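Local coordinates for pentatricopeptide repeat-containing protein 10, chloroplastic (Zea mays, PDB 4M59) that binds specific single-stranded intergenic RNA elements of the chloroplast atpH and psaJ transcripts and blocks exonucleases, thereby stabilising chloroplast mRNAs, at residues Q9-A14 with A28-E33; L92-P97 with A119-R124; F283-V288 with L302-Q307; E338-M343 with V353-M358; I501-C506 with D510-A515. The protein carries 4 engineered substitutions. All coordinates share one frame; numbering follows the deposited sequence.

Interaction 1: Q9-A14 with A28-E33; sequences QVLVLA and ASRRDE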
# COMPACT_ATOMS: atom_id res chain seq x y z
N GLN A 9 19.74 46.37 -9.69
CA GLN A 9 19.54 45.73 -8.39
C GLN A 9 18.21 46.13 -7.77
O GLN A 9 17.64 45.38 -6.98
CB GLN A 9 20.69 46.08 -7.45
CG GLN A 9 22.03 45.48 -7.85
CD GLN A 9 23.12 45.74 -6.82
OE1 GLN A 9 24.31 45.65 -7.13
NE2 GLN A 9 22.71 46.06 -5.60
N VAL A 10 17.72 47.31 -8.15
CA VAL A 10 16.47 47.80 -7.63
C VAL A 10 15.35 47.29 -8.49
O VAL A 10 14.23 47.12 -8.04
CB VAL A 10 16.44 49.31 -7.70
CG1 VAL A 10 15.24 49.84 -6.96
CG2 VAL A 10 17.73 49.87 -7.13
N LEU A 11 15.63 47.05 -9.75
CA LEU A 11 14.54 46.62 -10.59
C LEU A 11 14.29 45.12 -10.48
O LEU A 11 13.18 44.67 -10.59
CB LEU A 11 14.80 46.97 -12.04
CG LEU A 11 13.51 47.19 -12.79
CD1 LEU A 11 12.82 48.39 -12.24
CD2 LEU A 11 13.86 47.42 -14.18
N VAL A 12 15.34 44.37 -10.28
CA VAL A 12 15.17 42.94 -10.10
C VAL A 12 14.20 42.66 -8.97
O VAL A 12 13.28 41.87 -9.12
CB VAL A 12 16.49 42.28 -9.77
CG1 VAL A 12 16.26 40.90 -9.26
CG2 VAL A 12 17.37 42.26 -11.00
N LEU A 13 14.39 43.34 -7.85
CA LEU A 13 13.56 43.12 -6.68
C LEU A 13 12.10 43.35 -6.96
O LEU A 13 11.23 42.78 -6.31
CB LEU A 13 14.00 44.03 -5.55
CG LEU A 13 15.40 43.81 -4.98
CD1 LEU A 13 15.66 44.75 -3.81
CD2 LEU A 13 15.54 42.38 -4.53
N ALA A 14 11.81 44.21 -7.92
CA ALA A 14 10.43 44.51 -8.25
C ALA A 14 9.83 43.27 -8.83
O ALA A 14 8.88 42.73 -8.30
CB ALA A 14 10.36 45.65 -9.25
N ALA A 28 5.23 45.25 -18.79
CA ALA A 28 4.77 46.17 -19.81
C ALA A 28 4.91 47.57 -19.28
O ALA A 28 5.09 48.51 -20.04
CB ALA A 28 3.34 45.89 -20.13
N SER A 29 4.81 47.71 -17.96
CA SER A 29 4.89 49.01 -17.31
C SER A 29 6.30 49.59 -17.39
O SER A 29 6.52 50.62 -18.02
CB SER A 29 4.44 48.91 -15.85
OG SER A 29 3.26 49.66 -15.63
N ARG A 30 7.24 48.94 -16.72
CA ARG A 30 8.62 49.40 -16.72
C ARG A 30 9.36 48.81 -17.92
O ARG A 30 10.44 48.24 -17.79
CB ARG A 30 9.33 49.02 -15.42
CG ARG A 30 8.98 49.94 -14.25
CD ARG A 30 9.73 49.54 -12.99
NE ARG A 30 11.16 49.80 -13.09
CZ ARG A 30 11.91 50.28 -12.11
NH1 ARG A 30 11.36 50.56 -10.94
NH2 ARG A 30 13.20 50.48 -12.29
N ARG A 31 8.76 48.99 -19.09
CA ARG A 31 9.23 48.40 -20.34
C ARG A 31 10.55 48.99 -20.87
O ARG A 31 11.44 48.26 -21.28
CB ARG A 31 8.14 48.51 -21.40
CG ARG A 31 8.60 48.32 -22.84
CD ARG A 31 7.96 49.34 -23.76
NE ARG A 31 7.16 48.71 -24.81
CZ ARG A 31 7.57 48.53 -26.06
NH1 ARG A 31 8.78 48.93 -26.42
NH2 ARG A 31 6.78 47.95 -26.94
N ASP A 32 10.65 50.32 -20.88
CA ASP A 32 11.77 50.97 -21.53
C ASP A 32 13.01 50.91 -20.68
O ASP A 32 14.12 51.03 -21.18
CB ASP A 32 11.45 52.42 -21.82
CG ASP A 32 10.12 52.58 -22.49
OD1 ASP A 32 9.72 51.66 -23.23
OD2 ASP A 32 9.47 53.62 -22.28
N GLU A 33 12.81 50.74 -19.38
CA GLU A 33 13.93 50.56 -18.46
C GLU A 33 14.48 49.16 -18.67
O GLU A 33 15.66 48.89 -18.41
CB GLU A 33 13.47 50.73 -17.01
CG GLU A 33 14.60 50.86 -16.01
CD GLU A 33 14.14 51.41 -14.67
OE1 GLU A 33 12.96 51.78 -14.57
OE2 GLU A 33 14.96 51.45 -13.73

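Interaction 2: L92-P97 with A119-R124; sequences LLDETP and AGRYER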
# COMPACT_ATOMS: atom_id res chain seq x y z
N LEU A 92 9.77 26.37 -24.37
CA LEU A 92 10.61 27.32 -25.08
C LEU A 92 10.91 26.81 -26.46
O LEU A 92 11.04 27.57 -27.40
CB LEU A 92 11.91 27.48 -24.34
CG LEU A 92 11.73 28.03 -22.95
CD1 LEU A 92 13.02 27.99 -22.20
CD2 LEU A 92 11.25 29.45 -23.06
N LEU A 93 11.04 25.51 -26.56
CA LEU A 93 11.26 24.89 -27.83
C LEU A 93 10.04 25.07 -28.70
O LEU A 93 10.13 25.16 -29.91
CB LEU A 93 11.51 23.41 -27.61
CG LEU A 93 11.56 22.56 -28.85
CD1 LEU A 93 12.96 22.48 -29.32
CD2 LEU A 93 11.05 21.22 -28.52
N ASP A 94 8.87 25.05 -28.07
CA ASP A 94 7.61 25.03 -28.81
C ASP A 94 7.07 26.41 -29.16
O ASP A 94 6.41 26.58 -30.18
CB ASP A 94 6.56 24.22 -28.04
CG ASP A 94 6.87 22.74 -28.01
OD1 ASP A 94 7.44 22.24 -29.00
OD2 ASP A 94 6.55 22.08 -27.00
N GLU A 95 7.35 27.39 -28.31
CA GLU A 95 6.89 28.76 -28.56
C GLU A 95 7.95 29.57 -29.30
O GLU A 95 7.66 30.25 -30.28
CB GLU A 95 6.44 29.44 -27.26
CG GLU A 95 7.46 30.36 -26.61
CD GLU A 95 6.87 31.73 -26.28
OE1 GLU A 95 6.60 31.99 -25.09
OE2 GLU A 95 6.67 32.53 -27.22
N THR A 96 9.19 29.49 -28.83
CA THR A 96 10.31 30.18 -29.47
C THR A 96 10.33 31.66 -29.12
O THR A 96 9.59 32.45 -29.71
CB THR A 96 10.26 30.03 -31.00
OG1 THR A 96 9.66 28.77 -31.34
CG2 THR A 96 11.66 30.10 -31.59
N PRO A 97 11.18 32.02 -28.17
CA PRO A 97 11.32 33.43 -27.76
C PRO A 97 12.53 34.07 -28.43
O PRO A 97 13.01 35.11 -27.97
CB PRO A 97 11.55 33.33 -26.25
CG PRO A 97 12.18 32.00 -26.06
CD PRO A 97 11.56 31.09 -27.09
N ALA A 119 10.10 13.28 -21.95
CA ALA A 119 8.69 13.46 -22.15
C ALA A 119 8.22 12.48 -23.19
O ALA A 119 7.06 12.46 -23.58
CB ALA A 119 8.42 14.85 -22.58
N GLY A 120 9.15 11.66 -23.65
CA GLY A 120 8.84 10.63 -24.61
C GLY A 120 8.78 11.21 -25.99
O GLY A 120 8.39 10.55 -26.93
N ARG A 121 9.15 12.48 -26.11
CA ARG A 121 9.14 13.14 -27.40
C ARG A 121 10.43 12.83 -28.16
O ARG A 121 11.22 13.72 -28.45
CB ARG A 121 8.97 14.65 -27.23
CG ARG A 121 7.70 15.03 -26.48
CD ARG A 121 7.52 16.54 -26.43
NE ARG A 121 7.26 17.10 -27.74
CZ ARG A 121 7.24 18.40 -28.01
NH1 ARG A 121 7.49 19.28 -27.04
NH2 ARG A 121 6.99 18.83 -29.24
N TYR A 122 10.62 11.55 -28.46
CA TYR A 122 11.83 11.08 -29.12
C TYR A 122 11.92 11.53 -30.57
O TYR A 122 12.89 12.16 -30.97
CB TYR A 122 11.91 9.56 -29.03
CG TYR A 122 11.75 9.03 -27.62
CD1 TYR A 122 12.30 9.71 -26.54
CD2 TYR A 122 11.06 7.85 -27.37
CE1 TYR A 122 12.15 9.23 -25.25
CE2 TYR A 122 10.91 7.36 -26.09
CZ TYR A 122 11.46 8.06 -25.03
OH TYR A 122 11.32 7.58 -23.75
N GLU A 123 10.90 11.19 -31.35
CA GLU A 123 10.87 11.55 -32.76
C GLU A 123 11.17 13.03 -32.96
O GLU A 123 11.61 13.45 -34.03
CB GLU A 123 9.51 11.21 -33.37
CG GLU A 123 9.14 9.74 -33.26
CD GLU A 123 9.90 8.87 -34.24
OE1 GLU A 123 9.54 7.68 -34.40
OE2 GLU A 123 10.87 9.37 -34.85
N ARG A 124 10.93 13.83 -31.92
CA ARG A 124 11.17 15.26 -31.98
C ARG A 124 12.61 15.59 -31.60
O ARG A 124 13.20 16.53 -32.12
CB ARG A 124 10.21 16.00 -31.05
CG ARG A 124 9.79 17.37 -31.55
CD ARG A 124 10.71 18.46 -31.01
NE ARG A 124 11.50 19.07 -32.07
CZ ARG A 124 11.17 20.19 -32.70
NH1 ARG A 124 10.06 20.83 -32.39
NH2 ARG A 124 11.96 20.67 -33.65

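Interaction 3: F283-V288 with L302-Q307; sequences FTYNTV and LALFDQ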
# COMPACT_ATOMS: atom_id res chain seq x y z
N PHE A 283 26.92 -6.64 5.81
CA PHE A 283 26.09 -5.65 5.17
C PHE A 283 25.74 -6.11 3.78
O PHE A 283 24.67 -5.82 3.27
CB PHE A 283 26.78 -4.31 5.08
CG PHE A 283 25.98 -3.31 4.35
CD1 PHE A 283 24.66 -3.10 4.70
CD2 PHE A 283 26.51 -2.60 3.30
CE1 PHE A 283 23.89 -2.18 4.03
CE2 PHE A 283 25.74 -1.68 2.62
CZ PHE A 283 24.43 -1.47 2.99
N THR A 284 26.62 -6.90 3.21
CA THR A 284 26.40 -7.43 1.90
C THR A 284 25.25 -8.35 1.98
O THR A 284 24.27 -8.23 1.29
CB THR A 284 27.56 -8.23 1.49
OG1 THR A 284 28.75 -7.49 1.80
CG2 THR A 284 27.49 -8.51 0.04
N TYR A 285 25.39 -9.33 2.87
CA TYR A 285 24.37 -10.33 3.09
C TYR A 285 23.00 -9.70 3.34
O TYR A 285 21.99 -10.23 2.89
CB TYR A 285 24.74 -11.23 4.28
CG TYR A 285 25.71 -12.34 3.92
CD1 TYR A 285 25.55 -13.07 2.76
CD2 TYR A 285 26.78 -12.64 4.75
CE1 TYR A 285 26.43 -14.09 2.43
CE2 TYR A 285 27.66 -13.65 4.43
CZ TYR A 285 27.48 -14.37 3.27
OH TYR A 285 28.36 -15.38 2.95
N ASN A 286 22.98 -8.58 4.04
CA ASN A 286 21.71 -7.95 4.34
C ASN A 286 21.17 -7.27 3.13
O ASN A 286 19.97 -7.15 2.95
CB ASN A 286 21.88 -6.94 5.46
CG ASN A 286 21.85 -7.58 6.81
OD1 ASN A 286 20.91 -8.30 7.14
ND2 ASN A 286 22.87 -7.33 7.60
N THR A 287 22.07 -6.81 2.28
CA THR A 287 21.66 -6.10 1.10
C THR A 287 20.94 -7.03 0.15
O THR A 287 19.92 -6.67 -0.41
CB THR A 287 22.84 -5.41 0.44
OG1 THR A 287 23.29 -4.35 1.27
CG2 THR A 287 22.44 -4.84 -0.88
N VAL A 288 21.44 -8.24 0.01
CA VAL A 288 20.81 -9.21 -0.86
C VAL A 288 19.58 -9.84 -0.22
O VAL A 288 18.59 -10.12 -0.89
CB VAL A 288 21.80 -10.28 -1.32
CG1 VAL A 288 22.79 -10.55 -0.23
CG2 VAL A 288 21.09 -11.54 -1.71
N LEU A 302 15.61 -16.27 3.58
CA LEU A 302 15.78 -17.15 4.72
C LEU A 302 16.91 -18.13 4.42
O LEU A 302 17.81 -18.32 5.23
CB LEU A 302 14.49 -17.92 4.99
CG LEU A 302 13.70 -17.57 6.25
CD1 LEU A 302 13.98 -16.13 6.69
CD2 LEU A 302 12.22 -17.78 6.03
N ALA A 303 16.85 -18.73 3.24
CA ALA A 303 17.85 -19.67 2.81
C ALA A 303 19.23 -19.05 2.91
O ALA A 303 20.15 -19.68 3.39
CB ALA A 303 17.58 -20.11 1.42
N LEU A 304 19.38 -17.80 2.47
CA LEU A 304 20.69 -17.17 2.58
C LEU A 304 21.04 -17.06 4.02
O LEU A 304 22.19 -17.20 4.40
CB LEU A 304 20.70 -15.76 1.98
CG LEU A 304 22.03 -14.97 2.01
CD1 LEU A 304 22.04 -13.96 0.91
CD2 LEU A 304 22.30 -14.26 3.32
N PHE A 305 20.03 -16.79 4.83
CA PHE A 305 20.29 -16.52 6.21
C PHE A 305 20.85 -17.77 6.85
O PHE A 305 21.70 -17.69 7.72
CB PHE A 305 19.05 -16.02 6.93
CG PHE A 305 19.35 -15.39 8.23
CD1 PHE A 305 20.43 -14.57 8.37
CD2 PHE A 305 18.57 -15.63 9.32
CE1 PHE A 305 20.72 -14.01 9.55
CE2 PHE A 305 18.87 -15.07 10.51
CZ PHE A 305 19.94 -14.25 10.62
N ASP A 306 20.38 -18.93 6.39
CA ASP A 306 20.90 -20.20 6.86
C ASP A 306 22.37 -20.34 6.51
O ASP A 306 23.13 -20.98 7.24
CB ASP A 306 20.11 -21.36 6.24
CG ASP A 306 18.99 -21.85 7.13
OD1 ASP A 306 18.87 -21.35 8.27
OD2 ASP A 306 18.24 -22.75 6.70
N GLN A 307 22.78 -19.73 5.40
CA GLN A 307 24.15 -19.83 4.92
C GLN A 307 25.08 -18.84 5.61
O GLN A 307 26.19 -19.19 6.02
CB GLN A 307 24.20 -19.65 3.41
CG GLN A 307 23.88 -20.91 2.62
CD GLN A 307 22.53 -21.50 2.99
OE1 GLN A 307 21.89 -21.06 3.95
NE2 GLN A 307 22.09 -22.48 2.23

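Interaction 4: E338-M343 with V353-M358; sequences EMLGEM and VTWNTM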
# COMPACT_ATOMS: atom_id res chain seq x y z
N GLU A 338 10.74 -19.27 16.67
CA GLU A 338 11.94 -20.08 16.56
C GLU A 338 13.12 -19.15 16.52
O GLU A 338 14.11 -19.35 17.20
CB GLU A 338 11.93 -20.89 15.27
CG GLU A 338 10.88 -21.98 15.17
CD GLU A 338 10.86 -22.67 13.81
OE1 GLU A 338 11.59 -22.25 12.91
OE2 GLU A 338 10.10 -23.65 13.66
N MET A 339 12.99 -18.12 15.71
CA MET A 339 14.09 -17.22 15.45
C MET A 339 14.45 -16.40 16.66
O MET A 339 15.60 -16.09 16.88
CB MET A 339 13.76 -16.33 14.27
CG MET A 339 14.93 -15.55 13.76
SD MET A 339 14.85 -15.35 12.00
CE MET A 339 15.02 -17.04 11.48
N LEU A 340 13.43 -16.06 17.46
CA LEU A 340 13.65 -15.31 18.69
C LEU A 340 14.42 -16.15 19.70
O LEU A 340 15.21 -15.63 20.48
CB LEU A 340 12.31 -14.87 19.28
CG LEU A 340 12.38 -14.15 20.63
CD1 LEU A 340 13.30 -12.95 20.56
CD2 LEU A 340 10.98 -13.74 21.09
N GLY A 341 14.18 -17.46 19.67
CA GLY A 341 14.87 -18.38 20.56
C GLY A 341 16.30 -18.60 20.14
O GLY A 341 17.20 -18.58 20.95
N GLU A 342 16.52 -18.81 18.87
CA GLU A 342 17.85 -18.99 18.38
C GLU A 342 18.65 -17.78 18.68
O GLU A 342 19.81 -17.87 18.94
CB GLU A 342 17.79 -19.15 16.90
CG GLU A 342 19.10 -19.26 16.25
CD GLU A 342 19.00 -19.52 14.76
OE1 GLU A 342 18.00 -20.11 14.33
OE2 GLU A 342 19.91 -19.15 14.02
N MET A 343 18.01 -16.63 18.63
CA MET A 343 18.69 -15.41 19.01
C MET A 343 19.23 -15.57 20.38
O MET A 343 20.41 -15.67 20.54
CB MET A 343 17.77 -14.21 19.00
CG MET A 343 17.27 -13.82 17.68
SD MET A 343 16.07 -12.56 17.71
CE MET A 343 16.98 -11.36 18.54
N VAL A 353 13.63 -2.98 19.79
CA VAL A 353 13.31 -2.98 18.38
C VAL A 353 12.89 -4.36 17.98
O VAL A 353 12.01 -4.54 17.17
CB VAL A 353 14.53 -2.62 17.57
CG1 VAL A 353 14.15 -2.46 16.13
CG2 VAL A 353 15.14 -1.35 18.09
N THR A 354 13.55 -5.34 18.58
CA THR A 354 13.24 -6.72 18.35
C THR A 354 11.83 -7.01 18.78
O THR A 354 11.06 -7.55 18.02
CB THR A 354 14.19 -7.61 19.11
OG1 THR A 354 15.51 -7.41 18.61
CG2 THR A 354 13.82 -9.04 18.94
N TRP A 355 11.48 -6.61 19.99
CA TRP A 355 10.15 -6.86 20.50
C TRP A 355 9.08 -6.15 19.71
O TRP A 355 8.04 -6.71 19.42
CB TRP A 355 10.06 -6.44 21.95
CG TRP A 355 11.01 -7.15 22.80
CD1 TRP A 355 11.98 -6.61 23.54
CD2 TRP A 355 11.08 -8.56 22.99
NE1 TRP A 355 12.67 -7.59 24.19
CE2 TRP A 355 12.12 -8.79 23.87
CE3 TRP A 355 10.36 -9.64 22.51
CZ2 TRP A 355 12.47 -10.06 24.27
CZ3 TRP A 355 10.70 -10.88 22.91
CH2 TRP A 355 11.74 -11.09 23.78
N ASN A 356 9.32 -4.87 19.42
CA ASN A 356 8.36 -4.05 18.70
C ASN A 356 8.12 -4.59 17.31
O ASN A 356 7.01 -4.53 16.78
CB ASN A 356 8.85 -2.60 18.63
CG ASN A 356 7.71 -1.60 18.72
OD1 ASN A 356 6.83 -1.56 17.86
ND2 ASN A 356 7.73 -0.78 19.76
N THR A 357 9.18 -5.14 16.72
CA THR A 357 9.09 -5.75 15.42
C THR A 357 8.19 -6.95 15.57
O THR A 357 7.33 -7.20 14.75
CB THR A 357 10.47 -6.15 14.93
OG1 THR A 357 11.30 -4.99 14.87
CG2 THR A 357 10.40 -6.73 13.57
N MET A 358 8.39 -7.70 16.65
CA MET A 358 7.62 -8.92 16.88
C MET A 358 6.14 -8.66 17.12
O MET A 358 5.31 -9.53 16.88
CB MET A 358 8.21 -9.72 18.04
CG MET A 358 9.67 -10.11 17.84
SD MET A 358 9.91 -11.90 17.76
CE MET A 358 8.53 -12.40 16.75

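Interaction 5: I501-C506 with D510-A515; sequences IANFKC and DGMETA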
# COMPACT_ATOMS: atom_id res chain seq x y z
N ILE A 501 -20.95 3.44 5.46
CA ILE A 501 -20.91 2.05 5.86
C ILE A 501 -21.76 1.79 7.09
O ILE A 501 -22.55 0.86 7.12
CB ILE A 501 -19.47 1.63 6.14
CG1 ILE A 501 -18.71 1.50 4.83
CG2 ILE A 501 -19.43 0.32 6.88
CD1 ILE A 501 -17.26 1.22 5.00
N ALA A 502 -21.61 2.63 8.11
CA ALA A 502 -22.27 2.40 9.37
C ALA A 502 -23.76 2.60 9.28
O ALA A 502 -24.50 2.22 10.17
CB ALA A 502 -21.69 3.28 10.44
N ASN A 503 -24.19 3.26 8.21
CA ASN A 503 -25.60 3.51 7.98
C ASN A 503 -26.19 2.44 7.08
O ASN A 503 -27.40 2.25 7.03
CB ASN A 503 -25.81 4.89 7.36
CG ASN A 503 -25.88 5.99 8.41
OD1 ASN A 503 -26.81 6.03 9.21
ND2 ASN A 503 -24.90 6.88 8.40
N PHE A 504 -25.31 1.72 6.38
CA PHE A 504 -25.74 0.63 5.55
C PHE A 504 -25.98 -0.54 6.46
O PHE A 504 -27.02 -1.18 6.40
CB PHE A 504 -24.67 0.27 4.54
CG PHE A 504 -25.07 -0.82 3.61
CD1 PHE A 504 -26.18 -0.69 2.82
CD2 PHE A 504 -24.33 -1.96 3.52
CE1 PHE A 504 -26.54 -1.69 1.96
CE2 PHE A 504 -24.69 -2.95 2.66
CZ PHE A 504 -25.80 -2.82 1.88
N LYS A 505 -25.02 -0.79 7.33
CA LYS A 505 -25.08 -1.94 8.21
C LYS A 505 -26.30 -1.84 9.10
O LYS A 505 -26.80 -2.85 9.57
CB LYS A 505 -23.82 -2.02 9.07
N CYS A 506 -26.76 -0.62 9.32
CA CYS A 506 -27.93 -0.37 10.12
C CYS A 506 -29.09 0.06 9.24
O CYS A 506 -30.13 0.48 9.74
CB CYS A 506 -27.65 0.70 11.17
SG CYS A 506 -26.36 0.29 12.34
N ASP A 510 -31.45 7.29 4.78
CA ASP A 510 -31.42 8.73 4.91
C ASP A 510 -30.02 9.17 5.20
O ASP A 510 -29.51 10.08 4.57
CB ASP A 510 -32.30 9.10 6.08
CG ASP A 510 -31.93 8.34 7.32
OD1 ASP A 510 -31.04 7.48 7.23
OD2 ASP A 510 -32.53 8.59 8.39
N GLY A 511 -29.39 8.51 6.16
CA GLY A 511 -28.12 8.96 6.68
C GLY A 511 -26.96 8.67 5.78
O GLY A 511 -25.85 9.13 6.03
N MET A 512 -27.20 7.89 4.74
CA MET A 512 -26.16 7.57 3.78
C MET A 512 -26.18 8.60 2.68
O MET A 512 -25.14 9.10 2.26
CB MET A 512 -26.39 6.19 3.19
CG MET A 512 -26.21 5.08 4.17
SD MET A 512 -26.83 3.50 3.61
CE MET A 512 -25.68 3.14 2.32
N GLU A 513 -27.38 8.93 2.22
CA GLU A 513 -27.53 9.90 1.16
C GLU A 513 -26.89 11.21 1.54
O GLU A 513 -26.36 11.91 0.71
CB GLU A 513 -29.01 10.11 0.85
CG GLU A 513 -29.68 8.89 0.30
CD GLU A 513 -30.97 9.21 -0.39
OE1 GLU A 513 -31.84 9.83 0.24
OE2 GLU A 513 -31.11 8.85 -1.57
N THR A 514 -26.94 11.52 2.83
CA THR A 514 -26.34 12.73 3.34
C THR A 514 -24.84 12.64 3.23
O THR A 514 -24.16 13.63 3.00
CB THR A 514 -26.69 12.90 4.80
OG1 THR A 514 -28.11 12.84 4.94
CG2 THR A 514 -26.22 14.23 5.30
N ALA A 515 -24.32 11.44 3.39
CA ALA A 515 -22.89 11.23 3.40
C ALA A 515 -22.36 11.16 1.99
O ALA A 515 -21.31 11.68 1.68
CB ALA A 515 -22.56 9.96 4.12

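Interaction 1: Q9-A14 with A28-E33
Leu11 meets Arg30 and Glu33 at the N-terminal end of an alpha-solenoid, where helix 8-16 lies beside the short helices 23-29 and 31-35 in the all-helical array that precedes the predicted repeats. The apolar part of the contact belongs almost wholly to Leu11, whose branch meets the Arg30 side chain and the stem of Glu33. Its CG is directed across to the second segment by a first torsion anti to the backbone N (chi1 -152°). The branch runs past the Arg30 side chain, the two chains pointing in opposite directions, with CG of Leu11 3.5 Å from NE of Arg30. Leu11 CD1 is modelled over one face of the guanidinium, but far too close to it, so the exact seating of that methyl is doubtful.

The charged part lies within residues 28-33. Arg30 NH2 and Glu33 OE2 form a salt bridge, whose length is uncertain because NH2 is crowded in the model. Arg31, next along the chain, pairs with Glu65 instead.

In the backbone, Arg30 is the centre of an inverse gamma turn between the two short, weakly bonded helices. Helix 8-16 is placed in the fold by Val12, which packs on Leu42, Ala45 and Leu46 of helix 39-47. Along the Glu33 stem, CG and CD each lie 4.0 Å from Leu11 CD2.

Interaction 2: L92-P97 with A119-R124
The guanidinium of Arg121 receives the carboxylate of Asp94 at its edge, while that of Arg124 has Leu93 CG over one face. The two planes of the Asp94-Arg121 pair are turned 39° apart, so the match is twisted rather than flat. Its stronger arm joins Arg121 NH1 to Asp94 OD2 over 3.0 Å, with an N-H...O angle of 148°. That oxygen offers its syn lone pair, and it lies 20° out of the guanidinium plane. The other arm, Arg121 NH2 to Asp94 OD1 at 3.4 Å, is a weak hydrogen bond. Within residues 119-124, the Tyr122 ring has Gly120 O above one face, displaced toward the rim.

This salt bridge links consecutive members of the pentatricopeptide solenoid: residues 92-97 close helix 86-95 in the predicted first repeat, and residues 119-124 lead into helix 122-132 of the second. Arg121 occupies the N-cap position of the latter helix and centres an inverse gamma turn; its side chain bends at chi3 before reaching Asp94. Beside the ion pair, Leu93 CD2 rests 3.7 Å from Arg124 CD, the two side chains sliding past each other in opposite directions. Leu93 also packs on Val112 and Leu116 of helix 106-117, and Leu116 is touched by Arg124 as well. Arg121 and Ala119 further pack on Glu368 of the second subunit.

Interaction 3: F283-V288 with L302-Q307
Leu304 places one methyl against Tyr285 and the other against Val288, and these apolar touches make up the contact between residues 283-288 and 302-307. CG of Leu304 stands anti to the backbone N (chi1 -179°), which carries the fork straight toward the facing helix. There CD2 comes within 3.5 Å of Tyr285 CD1 and lies near CB and CG of the same residue, so the methyl rests at the CB end of the side chain and the near side of the ring. The leucine and tyrosine side chains cross obliquely. The second methyl, CD1, meets both branches of Val288 evenly, at 3.7 Å from CG1 and 3.7 Å from CG2. All three residues are buried.

No hydrogen bond crosses between the segments. The Thr287 hydroxyl donates to Phe283 O over 2.8 Å, while Thr287 N reaches that same oxygen at 3.0 Å from the opposite face of the carbonyl plane. Asn286 ND2 bonds to Gln593 O of the second subunit.

The two helices, 282-295 and 298-310, form the helical hairpin of the predicted seventh repeat, the basic unit of a pentatricopeptide protein. On one flank Val288 touches Tyr250 of helix 247-255 and Leu304 touches Leu270 of helix 266-272. On another, Asn286 and Leu302 pack against helix 317-328, which continues the superhelix.

Interaction 4: E338-M343 with V353-M358
Leu340 reaches across to Trp355 and Met358, and Met343 to Thr354. The nearest approach is Leu340 CD2 to Trp355 CZ3, 3.4 Å, on the six-membered part of the indole; CD1 reaches the same region, 4.0 Å from CH2. The leucine and tryptophan side chains meet at about a right angle. Leu340 CD2 is shared, since Met358 SD also lies 4.0 Å from it. Farther along residues 338-343, Met343 CE and Thr354 CG2 come tip to tip at 3.9 Å.

Torsions place these groups. CG of Leu340 is anti to its own amide nitrogen (chi1 176°), which brings both methyls to the indole. Met343 bends at chi3, turning CE toward the threonine. For Thr354 the methyl faces the contact, while OG1 is taken up elsewhere by Asn321 ND2, an outer bond that probably helps to hold the branch in this rotation. Pro350, in the link between the helices, touches Leu340, Met343 and Trp355 alike.

The segments run antiparallel, at 169° with axes 12.3 Å apart, joining the predicted eighth repeat to the ninth as in the continuous stacking of a pentatricopeptide solenoid. Trp355 passes the contact on to Val374 and Met378 of helix 367-380, Met343 packs on Tyr320 of helix 317-328, and Val353 and Asn356 touch Ser560 and Gly558 of the second subunit.

Interaction 5: I501-C506 with D510-A515
Gly511 is the first residue of 510-515 to meet the other helix, its backbone covered by the Asn503 amide. With no side chain in between, Asn503 CG comes to 3.9 Å from Gly511 O. The amide nitrogen is bonded elsewhere: Asn503 ND2 donates to Leu499 O, one turn back in its own helix.

Met512 follows and carries most of the contact. Its CG presses tightly on Asn503 CB at 3.2 Å, and the chain then runs along the backbone, bringing SD within 3.6 Å of Phe504 N. A bend at chi3 (69°) turns the methyl to the phenylalanine, with CE 3.8 Å from Phe504 CB and close to CD1. One residue beyond Glu513, Thr514 OG1 donates to Asp510 O over 3.1 Å, a bond within the helix from a side chain to the carbonyl four residues back.

Helices 493-504 and 509-519 form the hairpin of the predicted thirteenth repeat, and the tight turn between them brings Asn503 and Met512 CA atoms to 5.9 Å. Ile501 packs on a sugar and Phe504 on a phosphate of the bound RNA. Met512 also touches Ser533, Met534 and Ile537 of helix 528-539, and Ala502 packs on helix 458-468.

How the interactions relate
Burial and chemistry vary together among the five contacts. Interaction 2 is a surface contact held by charge, and interaction 1, partly buried, mixes an ion pair with a leucine; interactions 3 and 4 are buried and apolar, while 5, also buried, adds an asparagine amide against a glycine backbone to its methionine packing. Interactions 3 and 5 each close a hairpin within one predicted repeat, whereas 2 and 4 join successive repeats. Interactions 3 and 4 are neighbours, their centres about 17 Å apart, and meet where Phe305 CE2 lies 4.3 Å from Met339 SD. Segments of 2, 3 and 4 also touch the second subunit, while interaction 5 alone has residues packing on the RNA.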